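Local coordinates for hypothetical protein (Parabacteroides merdae, PDB 4OO3), which is of unknown function but is probably an NAD(P)-dependent oxidoreductase, with a Rossmann-type nucleotide-binding domain joined to a mixed-sheet C-terminal domain, at residues 147-152 with 219-224; 185-190 with 315-320. One frame throughout, in Å; residues are numbered along the deposited sequence. Where two conformers were deposited one is given.

Contact 1. Residues 147-152 with 219-224; sequences DIMTER and VTTHLV
Met149 and His222 mark the nearest approach of the two backbones, with their CA atoms 6.4 Å apart, and no direct hydrogen bond crosses from the loop that follows strand 145-147 to the first turn of helix 220-231. Side chains and one water therefore make the junction. The selenomethionine side chain of Met149 bends at both chi2 and chi3, and its methyl CE reaches CG2 of Thr221 at 3.5 Å, the two side chains crossing at about a right angle. Thr221 has OG1 anti to its carbonyl carbon (chi1 -64°), where the hydroxyl makes weak hydrogen bonds back to Val217 O and Asp218 O, while CG2 meets Met149. Selenium itself stands obliquely to the His222 ring, 4.1 Å from ND1. Around that ring, CG of Glu151 lies over one face, 4.3 Å from His222 CG, and Ile148 O comes to the edge in plane, 3.9 Å from CE1. The carboxylate of Glu151 is held by its neighbour: Thr150 OG1 donates to OE2 over 2.8 Å, meeting it on the anti side. Water 1 completes the junction, accepting from Glu151 N and sitting 2.6 Å from His222 ND1. Lys119 touches both Met149 and His222, and Lys426 of helix 419-439 packs against Met149 and Thr221. Lys119 follows strand 114-117 like the lysine of the Asp/Glu-Lys-Pro motif in related oxidoreductases, so His222 beside it probably lies by the catalytic cleft. Chemically, the imidazole is placed by contacts over one face and at its edge, and linked to the loop backbone through a single water.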
ATOM      1  N   ASP A 147      -8.979   1.128   3.149  1.00 25.76           N
ATOM      2  CA  ASP A 147      -8.001   0.858   2.101  1.00 25.66           C
ATOM      3  C   ASP A 147      -7.135  -0.366   2.414  1.00 26.40           C
ATOM      4  O   ASP A 147      -7.306  -1.017   3.434  1.00 27.95           O
ATOM      5  CB  ASP A 147      -7.181   2.112   1.717  1.00 24.79           C
ATOM      6  CG  ASP A 147      -6.308   2.649   2.842  1.00 25.89           C
ATOM      7  OD1 ASP A 147      -6.174   2.015   3.915  1.00 25.85           O
ATOM      8  OD2 ASP A 147      -5.731   3.736   2.620  1.00 24.84           O
ATOM      9  N   ILE A 148      -6.225  -0.684   1.504  1.00 28.09           N
ATOM     10  CA  ILE A 148      -5.519  -1.947   1.522  1.00 28.30           C
ATOM     11  C   ILE A 148      -4.023  -1.739   1.779  1.00 28.83           C
ATOM     12  O   ILE A 148      -3.243  -1.540   0.842  1.00 29.27           O
ATOM     13  CB  ILE A 148      -5.764  -2.692   0.193  1.00 28.21           C
ATOM     14  CG1 ILE A 148      -7.276  -2.873  -0.013  1.00 28.68           C
ATOM     15  CG2 ILE A 148      -5.046  -4.038   0.197  1.00 28.59           C
ATOM     16  CD1 ILE A 148      -7.680  -3.312  -1.405  1.00 29.49           C
HETATM   17  N   MSE A 149      -3.647  -1.778   3.061  1.00 27.94           N
HETATM   18  CA  MSE A 149      -2.258  -1.649   3.498  1.00 26.37           C
HETATM   19  C   MSE A 149      -1.667  -3.031   3.696  1.00 27.44           C
HETATM   20  O   MSE A 149      -1.654  -3.571   4.798  1.00 24.04           O
HETATM   21  CB  MSE A 149      -2.188  -0.849   4.805  1.00 23.37           C
HETATM   22  CG  MSE A 149      -2.753   0.560   4.669  1.00 22.06           C
HETATM   23 SE   MSE A 149      -1.568   1.651   3.541  0.75 19.66          SE
HETATM   24  CE  MSE A 149      -2.636   1.722   1.903  1.00 20.98           C
ATOM     25  N   THR A 150      -1.152  -3.604   2.617  1.00 29.42           N
ATOM     26  CA  THR A 150      -0.617  -4.966   2.637  1.00 30.44           C
ATOM     27  C   THR A 150       0.670  -5.149   3.465  1.00 31.45           C
ATOM     28  O   THR A 150       0.884  -6.206   4.054  1.00 31.09           O
ATOM     29  CB  THR A 150      -0.349  -5.446   1.200  1.00 29.49           C
ATOM     30  OG1 THR A 150       0.396  -4.446   0.493  1.00 27.88           O
ATOM     31  CG2 THR A 150      -1.658  -5.695   0.467  1.00 27.65           C
ATOM     32  N   GLU A 151       1.503  -4.115   3.526  1.00 31.91           N
ATOM     33  CA  GLU A 151       2.855  -4.241   4.085  1.00 33.30           C
ATOM     34  C   GLU A 151       2.868  -4.396   5.597  1.00 31.66           C
ATOM     35  O   GLU A 151       3.883  -4.790   6.174  1.00 30.07           O
ATOM     36  CB  GLU A 151       3.719  -3.047   3.668  1.00 35.40           C
ATOM     37  CG  GLU A 151       3.783  -2.856   2.162  1.00 38.10           C
ATOM     38  CD  GLU A 151       4.059  -4.161   1.432  1.00 43.68           C
ATOM     39  OE1 GLU A 151       5.139  -4.751   1.676  1.00 45.09           O
ATOM     40  OE2 GLU A 151       3.193  -4.603   0.638  1.00 41.25           O
ATOM     41  N   ARG A 152       1.738  -4.097   6.230  1.00 29.17           N
ATOM     42  CA  ARG A 152       1.541  -4.392   7.641  1.00 27.93           C
ATOM     43  C   ARG A 152       1.654  -5.879   7.950  1.00 29.63           C
ATOM     44  O   ARG A 152       1.934  -6.264   9.084  1.00 29.17           O
ATOM     45  CB  ARG A 152       0.151  -3.950   8.061  1.00 26.37           C
ATOM     46  CG  ARG A 152      -0.084  -2.464   7.976  1.00 26.55           C
ATOM     47  CD  ARG A 152      -1.474  -2.166   8.482  1.00 27.85           C
ATOM     48  NE  ARG A 152      -1.797  -0.752   8.400  1.00 27.11           N
ATOM     49  CZ  ARG A 152      -2.979  -0.249   8.717  1.00 28.98           C
ATOM     50  NH1 ARG A 152      -3.958  -1.049   9.115  1.00 29.13           N
ATOM     51  NH2 ARG A 152      -3.190   1.057   8.625  1.00 31.83           N
ATOM     52  N   VAL A 219       2.977   5.039  -3.962  1.00 28.43           N
ATOM     53  CA  VAL A 219       3.627   4.028  -3.117  1.00 27.68           C
ATOM     54  C   VAL A 219       3.990   4.598  -1.746  1.00 28.00           C
ATOM     55  O   VAL A 219       4.060   3.845  -0.787  1.00 26.93           O
ATOM     56  CB  VAL A 219       4.871   3.422  -3.823  1.00 28.86           C
ATOM     57  CG1 VAL A 219       5.785   2.659  -2.864  1.00 28.59           C
ATOM     58  CG2 VAL A 219       4.427   2.508  -4.949  1.00 28.43           C
ATOM     59  N   THR A 220       4.204   5.917  -1.654  1.00 28.82           N
ATOM     60  CA  THR A 220       4.492   6.573  -0.364  1.00 27.17           C
ATOM     61  C   THR A 220       3.386   6.318   0.662  1.00 27.70           C
ATOM     62  O   THR A 220       3.623   6.339   1.874  1.00 28.80           O
ATOM     63  CB  THR A 220       4.615   8.107  -0.498  1.00 27.18           C
ATOM     64  OG1 THR A 220       3.430   8.624  -1.116  1.00 28.47           O
ATOM     65  CG2 THR A 220       5.842   8.503  -1.319  1.00 27.67           C
ATOM     66  N   THR A 221       2.167   6.135   0.177  1.00 27.58           N
ATOM     67  CA  THR A 221       1.049   5.753   1.035  1.00 28.56           C
ATOM     68  C   THR A 221       1.468   4.596   1.947  1.00 27.49           C
ATOM     69  O   THR A 221       1.369   4.704   3.161  1.00 26.69           O
ATOM     70  CB  THR A 221      -0.178   5.388   0.177  1.00 29.72           C
ATOM     71  OG1 THR A 221      -0.600   6.553  -0.539  1.00 31.89           O
ATOM     72  CG2 THR A 221      -1.342   4.891   1.021  1.00 34.64           C
ATOM     73  N   HIS A 222       1.976   3.516   1.354  1.00 28.49           N
ATOM     74  CA  HIS A 222       2.484   2.378   2.130  1.00 28.60           C
ATOM     75  C   HIS A 222       3.546   2.796   3.149  1.00 28.98           C
ATOM     76  O   HIS A 222       3.530   2.328   4.290  1.00 25.78           O
ATOM     77  CB  HIS A 222       3.115   1.325   1.222  1.00 27.73           C
ATOM     78  CG  HIS A 222       2.151   0.634   0.313  1.00 28.48           C
ATOM     79  ND1 HIS A 222       0.967   0.086   0.755  1.00 29.70           N
ATOM     80  CD2 HIS A 222       2.213   0.375  -1.014  1.00 30.71           C
ATOM     81  CE1 HIS A 222       0.333  -0.471  -0.262  1.00 30.95           C
ATOM     82  NE2 HIS A 222       1.069  -0.308  -1.348  1.00 32.81           N
ATOM     83  N   LEU A 223       4.486   3.648   2.731  1.00 27.53           N
ATOM     84  CA  LEU A 223       5.633   3.970   3.585  1.00 26.38           C
ATOM     85  C   LEU A 223       5.199   4.854   4.742  1.00 25.82           C
ATOM     86  O   LEU A 223       5.585   4.617   5.881  1.00 26.10           O
ATOM     87  CB  LEU A 223       6.772   4.615   2.783  1.00 27.37           C
ATOM     88  CG  LEU A 223       7.318   3.789   1.615  1.00 28.22           C
ATOM     89  CD1 LEU A 223       8.485   4.507   0.955  1.00 30.14           C
ATOM     90  CD2 LEU A 223       7.739   2.391   2.064  1.00 28.85           C
ATOM     91  N   VAL A 224       4.362   5.841   4.446  1.00 26.39           N
ATOM     92  CA  VAL A 224       3.814   6.725   5.466  1.00 26.34           C
ATOM     93  C   VAL A 224       2.996   5.929   6.483  1.00 27.20           C
ATOM     94  O   VAL A 224       3.100   6.170   7.694  1.00 28.83           O
ATOM     95  CB  VAL A 224       2.972   7.856   4.827  1.00 27.08           C
ATOM     96  CG1 VAL A 224       2.082   8.546   5.857  1.00 27.28           C
ATOM     97  CG2 VAL A 224       3.890   8.872   4.167  1.00 27.11           C
TER
HETATM   98  O   HOH W   1       0.819  -1.240   3.040  1.00 29.50           O

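Contact 2. Residues 185-190 with 315-320; sequences KESVHH and DTHFSV
His190 and Asp315 bring an imidazole and a carboxylate almost into one plane, 14° apart, with the acid at the ring edge. ND1 of His190 donates to Asp315 OD1 over 2.7 Å, nearly straight at 171°. The His189 ring is turned steeply to the same carboxylate, its edge facing Asp315 OD2, with water 3 also at the edge in plane; this water accepts from His190 N and donates to OD2. Beyond the two strands, the ring of Trp305 meets His189, and Phe309 packs edge-to-face with His190. On the sheet face carrying Ser187 and His317, Ser187 OG lies at the edge of the His317 ring, 2.9 Å from ND1 in a hydrogen bond whose donor is not fixed. For His317, chi1 of -176° puts CG anti to the backbone N; ND1 then comes to Ser187 OG. Lys185 CG packs on Ser319 CB at 3.8 Å, while its NZ bonds water 2 and has its salt bridge with Glu230 of helix 220-231. The other face pairs Val188 with Thr316 side by side, Val188 CB being 3.2 Å from Thr316 OG1, a close approach. These side chains ride on a regular ladder whose strands run in nearly antiparallel directions. Glu186 and Phe318 form one hydrogen-bonded pair, Glu186 N to Phe318 O at 2.9 Å, and Val188 with Thr316 the next, Val188 N to Thr316 O at 3.0 Å. Non-hydrogen-bonded Ser187-His317 and Lys185-Ser319 pairs fall between and beyond them. A polar cross-link at Ser187-His317 thus supplements the backbone ladder, and Asp315, bonded through OD1 to a ring and through OD2 to water, ties the strand end; a negative carboxylate there would probably help polarise the His190 ring.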
ATOM      1  N   LYS A 185      12.720   5.481   5.121  1.00 32.90           N
ATOM      2  CA  LYS A 185      12.272   4.376   4.240  1.00 33.16           C
ATOM      3  C   LYS A 185      12.403   4.741   2.762  1.00 34.76           C
ATOM      4  O   LYS A 185      11.822   5.723   2.296  1.00 34.45           O
ATOM      5  CB  LYS A 185      10.822   3.994   4.524  1.00 31.15           C
ATOM      6  CG  LYS A 185      10.629   3.468   5.928  1.00 33.58           C
ATOM      7  CD  LYS A 185       9.201   3.032   6.205  1.00 32.88           C
ATOM      8  CE  LYS A 185       9.046   2.666   7.673  1.00 32.56           C
ATOM      9  NZ  LYS A 185       9.814   1.445   8.038  1.00 33.40           N
ATOM     10  N   GLU A 186      13.172   3.944   2.032  1.00 35.07           N
ATOM     11  CA  GLU A 186      13.486   4.240   0.642  1.00 38.15           C
ATOM     12  C   GLU A 186      13.232   2.999  -0.204  1.00 36.05           C
ATOM     13  O   GLU A 186      13.766   1.931   0.087  1.00 34.78           O
ATOM     14  CB  GLU A 186      14.942   4.685   0.520  1.00 42.31           C
ATOM     15  CG  GLU A 186      15.241   5.999   1.233  1.00 48.69           C
ATOM     16  CD  GLU A 186      16.726   6.320   1.301  1.00 59.62           C
ATOM     17  OE1 GLU A 186      17.524   5.428   1.681  1.00 65.48           O
ATOM     18  OE2 GLU A 186      17.092   7.477   0.991  1.00 60.47           O
ATOM     19  N   SER A 187      12.404   3.144  -1.235  1.00 33.97           N
ATOM     20  CA  SER A 187      12.063   2.036  -2.119  1.00 33.99           C
ATOM     21  C   SER A 187      12.409   2.380  -3.553  1.00 34.89           C
ATOM     22  O   SER A 187      12.251   3.524  -3.976  1.00 38.27           O
ATOM     23  CB  SER A 187      10.573   1.712  -2.028  1.00 31.12           C
ATOM     24  OG  SER A 187      10.178   1.519  -0.691  1.00 31.66           O
ATOM     25  N   VAL A 188      12.890   1.381  -4.287  1.00 35.47           N
ATOM     26  CA  VAL A 188      13.072   1.476  -5.730  1.00 36.25           C
ATOM     27  C   VAL A 188      12.224   0.378  -6.368  1.00 37.59           C
ATOM     28  O   VAL A 188      12.490  -0.812  -6.165  1.00 36.88           O
ATOM     29  CB  VAL A 188      14.543   1.290  -6.132  1.00 39.25           C
ATOM     30  CG1 VAL A 188      14.720   1.481  -7.633  1.00 39.73           C
ATOM     31  CG2 VAL A 188      15.431   2.255  -5.355  1.00 40.54           C
ATOM     32  N   HIS A 189      11.203   0.790  -7.117  1.00 36.37           N
ATOM     33  CA  HIS A 189      10.308  -0.122  -7.826  1.00 35.59           C
ATOM     34  C   HIS A 189      10.537  -0.011  -9.322  1.00 35.85           C
ATOM     35  O   HIS A 189      11.224   0.893  -9.777  1.00 36.12           O
ATOM     36  CB  HIS A 189       8.854   0.211  -7.500  1.00 34.80           C
ATOM     37  CG  HIS A 189       8.495  -0.048  -6.072  1.00 34.49           C
ATOM     38  ND1 HIS A 189       8.286  -1.318  -5.581  1.00 34.49           N
ATOM     39  CD2 HIS A 189       8.329   0.794  -5.025  1.00 34.90           C
ATOM     40  CE1 HIS A 189       8.002  -1.247  -4.292  1.00 33.95           C
ATOM     41  NE2 HIS A 189       8.020   0.023  -3.931  1.00 33.20           N
ATOM     42  N   HIS A 190       9.956  -0.936 -10.082  1.00 37.91           N
ATOM     43  CA  HIS A 190      10.179  -0.999 -11.525  1.00 39.40           C
ATOM     44  C   HIS A 190       8.884  -1.151 -12.319  1.00 39.21           C
ATOM     45  O   HIS A 190       7.999  -1.909 -11.939  1.00 37.74           O
ATOM     46  CB  HIS A 190      11.179  -2.107 -11.847  1.00 40.60           C
ATOM     47  CG  HIS A 190      12.531  -1.858 -11.259  1.00 41.55           C
ATOM     48  ND1 HIS A 190      12.866  -2.243  -9.979  1.00 40.42           N
ATOM     49  CD2 HIS A 190      13.612  -1.209 -11.753  1.00 42.48           C
ATOM     50  CE1 HIS A 190      14.106  -1.866  -9.722  1.00 40.98           C
ATOM     51  NE2 HIS A 190      14.580  -1.234 -10.779  1.00 41.64           N
ATOM     52  N   ASP A 315      13.531  -5.171  -7.231  1.00 44.69           N
ATOM     53  CA  ASP A 315      13.076  -4.067  -6.402  1.00 42.80           C
ATOM     54  C   ASP A 315      13.872  -4.043  -5.109  1.00 43.05           C
ATOM     55  O   ASP A 315      14.070  -5.081  -4.483  1.00 42.38           O
ATOM     56  CB  ASP A 315      11.589  -4.214  -6.091  1.00 41.64           C
ATOM     57  CG  ASP A 315      10.722  -4.116  -7.330  1.00 43.26           C
ATOM     58  OD1 ASP A 315      11.230  -3.779  -8.421  1.00 46.09           O
ATOM     59  OD2 ASP A 315       9.517  -4.379  -7.218  1.00 46.31           O
ATOM     60  N   THR A 316      14.334  -2.858  -4.716  1.00 43.21           N
ATOM     61  CA  THR A 316      15.128  -2.707  -3.502  1.00 40.69           C
ATOM     62  C   THR A 316      14.382  -1.924  -2.424  1.00 42.60           C
ATOM     63  O   THR A 316      13.445  -1.171  -2.712  1.00 40.32           O
ATOM     64  CB  THR A 316      16.486  -2.031  -3.792  1.00 41.62           C
ATOM     65  OG1 THR A 316      16.289  -0.685  -4.236  1.00 38.95           O
ATOM     66  CG2 THR A 316      17.244  -2.803  -4.862  1.00 42.91           C
ATOM     67  N   HIS A 317      14.801  -2.122  -1.176  1.00 44.28           N
ATOM     68  CA  HIS A 317      14.272  -1.359  -0.047  1.00 41.45           C
ATOM     69  C   HIS A 317      15.278  -1.296   1.094  1.00 39.30           C
ATOM     70  O   HIS A 317      15.909  -2.299   1.433  1.00 40.10           O
ATOM     71  CB  HIS A 317      12.956  -1.953   0.467  1.00 40.87           C
ATOM     72  CG  HIS A 317      12.319  -1.149   1.562  1.00 37.62           C
ATOM     73  ND1 HIS A 317      11.509  -0.064   1.313  1.00 37.24           N
ATOM     74  CD2 HIS A 317      12.390  -1.263   2.909  1.00 37.80           C
ATOM     75  CE1 HIS A 317      11.102   0.454   2.458  1.00 38.34           C
ATOM     76  NE2 HIS A 317      11.624  -0.254   3.442  1.00 38.12           N
ATOM     77  N   PHE A 318      15.432  -0.103   1.656  1.00 38.23           N
ATOM     78  CA  PHE A 318      16.282   0.123   2.828  0.50 39.55           C
ATOM     79  C   PHE A 318      15.535   1.012   3.792  1.00 39.93           C
ATOM     80  O   PHE A 318      14.914   1.991   3.375  1.00 43.04           O
ATOM     81  CB  PHE A 318      17.603   0.807   2.452  0.50 39.23           C
ATOM     82  CG  PHE A 318      18.350   1.400   3.632  0.50 37.97           C
ATOM     83  CD1 PHE A 318      19.118   0.599   4.463  0.50 37.28           C
ATOM     84  CD2 PHE A 318      18.285   2.762   3.904  0.50 37.71           C
ATOM     85  CE1 PHE A 318      19.805   1.138   5.535  0.50 36.28           C
ATOM     86  CE2 PHE A 318      18.967   3.304   4.975  0.50 36.83           C
ATOM     87  CZ  PHE A 318      19.731   2.490   5.788  0.50 36.54           C
ATOM     88  N   SER A 319      15.593   0.673   5.077  1.00 39.78           N
ATOM     89  CA  SER A 319      14.966   1.488   6.106  1.00 37.76           C
ATOM     90  C   SER A 319      15.712   1.426   7.427  1.00 38.99           C
ATOM     91  O   SER A 319      16.388   0.434   7.740  1.00 38.38           O
ATOM     92  CB  SER A 319      13.512   1.071   6.320  1.00 37.70           C
ATOM     93  OG  SER A 319      13.425  -0.226   6.878  1.00 38.14           O
ATOM     94  N   VAL A 320      15.575   2.500   8.197  1.00 37.19           N
ATOM     95  CA  VAL A 320      16.127   2.578   9.540  1.00 37.89           C
ATOM     96  C   VAL A 320      15.085   3.199  10.452  1.00 35.66           C
ATOM     97  O   VAL A 320      14.388   4.133  10.056  1.00 34.53           O
ATOM     98  CB  VAL A 320      17.373   3.479   9.602  1.00 38.41           C
ATOM     99  CG1 VAL A 320      18.120   3.262  10.909  1.00 39.96           C
ATOM    100  CG2 VAL A 320      18.285   3.218   8.420  1.00 43.41           C
TER
HETATM  101  O   HOH W   2      12.077   2.391   9.246  1.00 43.77           O
HETATM  102  O   HOH W   3       8.390  -2.830  -8.875  1.00 37.85           O

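Overall arrangement
The centres of the contacts lie 13 Å apart, and their segments alternate along the chain: 147-152, 185-190, 219-224, 315-320. Contact 1 connects the exit of strand 145-147, outermost in the parallel Rossmann-type sheet, to helix 220-231. Contact 2 joins two neighbouring strands of the nine-stranded mixed sheet. Segment 219-224 bridges them: Val219 CG1 approaches His189 NE2 at 3.6 Å, and Leu223 CD2 approaches Ser187 OG at 3.8 Å, while Thr221 and His222 turn to the 147-152 loop. The centre of contact 1 lies about 3 Å from the chain centre. Segment 219-224 thus sits between the Rossmann-type part and the mixed sheet and joins the two, consistent with a cleft at their interface.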